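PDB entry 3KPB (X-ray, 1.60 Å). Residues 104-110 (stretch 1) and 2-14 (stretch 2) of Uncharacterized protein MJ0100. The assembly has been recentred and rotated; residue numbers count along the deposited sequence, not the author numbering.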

# COMPACT_ATOMS: atom_id res chain seq x y z
N ARG A 104 -22.23 10.91 7.23
CA ARG A 104 -21.64 10.11 8.31
C ARG A 104 -21.01 8.84 7.75
O ARG A 104 -21.52 8.27 6.79
CB ARG A 104 -22.70 9.73 9.35
CG ARG A 104 -23.31 10.90 10.07
CD ARG A 104 -24.15 10.44 11.25
NE ARG A 104 -24.77 11.60 11.87
CZ ARG A 104 -24.22 12.33 12.84
NH1 ARG A 104 -23.02 12.01 13.33
NH2 ARG A 104 -24.87 13.38 13.32
N VAL A 105 -19.92 8.40 8.36
CA VAL A 105 -19.26 7.18 7.90
C VAL A 105 -19.87 5.97 8.60
O VAL A 105 -19.76 5.84 9.82
CB VAL A 105 -17.72 7.25 8.11
CG1 VAL A 105 -17.05 5.94 7.70
CG2 VAL A 105 -17.11 8.42 7.34
N VAL A 106 -20.51 5.09 7.84
CA VAL A 106 -21.19 3.94 8.46
C VAL A 106 -20.34 2.67 8.42
O VAL A 106 -20.61 1.71 9.15
CB VAL A 106 -22.61 3.70 7.88
CG1 VAL A 106 -23.53 4.87 8.22
CG2 VAL A 106 -22.55 3.48 6.38
N GLY A 107 -19.32 2.67 7.56
CA GLY A 107 -18.40 1.55 7.46
C GLY A 107 -17.40 1.74 6.34
O GLY A 107 -17.26 2.84 5.80
N ILE A 108 -16.71 0.66 5.99
CA ILE A 108 -15.81 0.65 4.85
C ILE A 108 -15.85 -0.71 4.16
O ILE A 108 -16.00 -1.74 4.81
CB ILE A 108 -14.36 1.04 5.25
CG1 ILE A 108 -13.47 1.16 4.00
CG2 ILE A 108 -13.77 0.05 6.26
CD1 ILE A 108 -12.35 2.16 4.13
N VAL A 109 -15.76 -0.67 2.84
CA VAL A 109 -15.72 -1.87 2.01
C VAL A 109 -14.37 -1.98 1.30
O VAL A 109 -13.93 -1.03 0.65
CB VAL A 109 -16.88 -1.88 0.98
CG1 VAL A 109 -16.71 -3.00 -0.04
CG2 VAL A 109 -18.22 -2.03 1.69
N THR A 110 -13.73 -3.13 1.42
CA THR A 110 -12.45 -3.36 0.75
C THR A 110 -12.59 -4.35 -0.41
O THR A 110 -13.60 -5.04 -0.54
CB THR A 110 -11.36 -3.84 1.74
OG1 THR A 110 -11.65 -5.18 2.17
CG2 THR A 110 -11.28 -2.92 2.96
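Stretch 2 (2-14) LVKDILSKPPITA

How does stretch 2 run over the strand? Stretch 1 is a strand from V105 to T110, broken by a kink at V106 (phi/psi -98/-17) before the almost fully extended G107. Stretch 2 begins near its far end with a short, weakly bonded helical turn at about 3-6, where I6 N donates to V3 O at 2.8 Å and L7 N reaches the same oxygen in a weak bond of 3.4 Å. It then opens into a loop and passes back along the strand: V3, I6 and L7 lie by V109, P11 by G107, and T13 by V105. The order of contacts is therefore reversed, and the backbones come nearest where the CA atoms of G107 and P11 are 4.3 Å apart.

What fills the hollow at the strand's middle? G107 has no side chain, and L7 fills the place one would take, while P11 packs against the bare CA from another direction. L7 CG lies 4.5 Å from G107 CA, and P11 CB packs 3.9 Å from that same CA. A CB on G107 would fall about 3.0 Å from L7 CG, a clash.

Which bumps meet at the two ends? V109 points toward stretch 2, and its CG2 is met by three side chains: L7 CD1 at 3.8 Å, V3 CG1 at 4.0 Å and I6 CD1 at 4.2 Å. The CA-to-CB bond of L7 points sideways, but the end of its side chain comes nearer. Toward the start of the strand, V105 CG1 touches T13 CG2 at 3.9 Å and P11 CB at 4.2 Å, while P11 CG rests 3.6 Å from V105 O.

What joins the backbones, if no hydrogen bond crosses directly? Water does. Water 2 donates to K9 O at 2.7 Å and to V106 O at 2.8 Å, while water 1 accepts from I108 N at 2.9 Å and donates weakly to K9 O at 3.5 Å. Both bridges converge on K9 O.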

# COMPACT_ATOMS: atom_id res chain seq x y z
N LEU A 2 -26.78 -5.49 -1.57
CA LEU A 2 -26.50 -4.10 -1.24
C LEU A 2 -25.25 -4.02 -0.35
O LEU A 2 -24.72 -5.04 0.08
CB LEU A 2 -27.71 -3.41 -0.59
CG LEU A 2 -29.00 -3.24 -1.41
CD1 LEU A 2 -30.01 -2.40 -0.63
CD2 LEU A 2 -28.75 -2.61 -2.79
N VAL A 3 -24.80 -2.79 -0.08
CA VAL A 3 -23.63 -2.57 0.78
C VAL A 3 -23.96 -2.67 2.27
O VAL A 3 -23.29 -3.41 3.00
CB VAL A 3 -22.94 -1.20 0.46
CG1 VAL A 3 -22.00 -0.79 1.58
CG2 VAL A 3 -22.18 -1.28 -0.84
N LYS A 4 -24.99 -1.95 2.71
CA LYS A 4 -25.38 -1.88 4.14
C LYS A 4 -25.59 -3.28 4.73
O LYS A 4 -25.54 -3.49 5.94
CB LYS A 4 -26.64 -1.01 4.33
CG LYS A 4 -27.98 -1.65 3.91
CD LYS A 4 -29.07 -0.61 3.59
CE LYS A 4 -29.50 0.21 4.86
NZ LYS A 4 -28.46 1.25 5.25
N ASP A 5 -25.81 -4.21 3.80
CA ASP A 5 -26.00 -5.64 4.03
C ASP A 5 -24.73 -6.37 4.43
O ASP A 5 -24.75 -7.25 5.33
CB ASP A 5 -26.44 -6.30 2.72
CG ASP A 5 -27.93 -6.25 2.50
OD1 ASP A 5 -28.40 -6.94 1.55
OD2 ASP A 5 -28.65 -5.54 3.24
N ILE A 6 -23.63 -6.06 3.75
CA ILE A 6 -22.39 -6.84 3.85
C ILE A 6 -21.42 -6.27 4.88
O ILE A 6 -20.35 -6.84 5.12
CB ILE A 6 -21.69 -6.99 2.49
CG1 ILE A 6 -20.98 -5.68 2.09
CG2 ILE A 6 -22.69 -7.45 1.42
CD1 ILE A 6 -19.81 -5.88 1.14
N LEU A 7 -21.80 -5.15 5.48
CA LEU A 7 -21.03 -4.55 6.56
C LEU A 7 -21.07 -5.44 7.79
O LEU A 7 -22.15 -5.85 8.23
CB LEU A 7 -21.57 -3.16 6.88
CG LEU A 7 -20.90 -1.93 6.24
CD1 LEU A 7 -20.10 -2.24 4.95
CD2 LEU A 7 -21.93 -0.84 5.99
N SER A 8 -19.90 -5.74 8.34
CA SER A 8 -19.78 -6.76 9.38
C SER A 8 -19.24 -6.23 10.70
O SER A 8 -19.31 -6.92 11.73
CB SER A 8 -18.89 -7.89 8.88
OG SER A 8 -17.57 -7.42 8.60
N LYS A 9 -18.71 -5.01 10.69
CA LYS A 9 -17.98 -4.49 11.84
C LYS A 9 -18.12 -2.97 11.91
O LYS A 9 -18.50 -2.35 10.91
CB LYS A 9 -16.51 -4.87 11.71
CG LYS A 9 -15.86 -4.34 10.45
CD LYS A 9 -14.54 -5.01 10.21
CE LYS A 9 -13.82 -4.42 9.02
NZ LYS A 9 -12.58 -5.22 8.71
N PRO A 10 -17.81 -2.37 13.08
CA PRO A 10 -17.93 -0.91 13.22
C PRO A 10 -16.95 -0.16 12.32
O PRO A 10 -15.91 -0.71 11.95
CB PRO A 10 -17.56 -0.67 14.69
CG PRO A 10 -17.77 -1.98 15.36
CD PRO A 10 -17.38 -2.99 14.34
N PRO A 11 -17.28 1.10 11.97
CA PRO A 11 -16.33 1.92 11.24
C PRO A 11 -15.17 2.33 12.14
O PRO A 11 -15.34 2.45 13.35
CB PRO A 11 -17.16 3.15 10.83
CG PRO A 11 -18.24 3.24 11.84
CD PRO A 11 -18.50 1.85 12.36
N ILE A 12 -13.98 2.48 11.56
CA ILE A 12 -12.84 3.03 12.28
C ILE A 12 -12.45 4.31 11.55
O ILE A 12 -12.09 4.27 10.37
CB ILE A 12 -11.65 2.05 12.37
CG1 ILE A 12 -12.05 0.82 13.21
CG2 ILE A 12 -10.42 2.74 12.98
CD1 ILE A 12 -11.11 -0.35 13.10
N THR A 13 -12.54 5.44 12.25
CA THR A 13 -12.26 6.75 11.68
C THR A 13 -11.30 7.52 12.58
O THR A 13 -11.02 7.10 13.70
CB THR A 13 -13.56 7.58 11.49
OG1 THR A 13 -14.15 7.84 12.77
CG2 THR A 13 -14.56 6.86 10.60
N ALA A 14 -10.83 8.67 12.09
CA ALA A 14 -9.96 9.55 12.86
C ALA A 14 -10.27 11.00 12.53
O ALA A 14 -10.86 11.29 11.49
CB ALA A 14 -8.50 9.25 12.56
O HOH W 1 -16.93 -1.50 7.95
O HOH W 2 -20.34 -1.02 9.44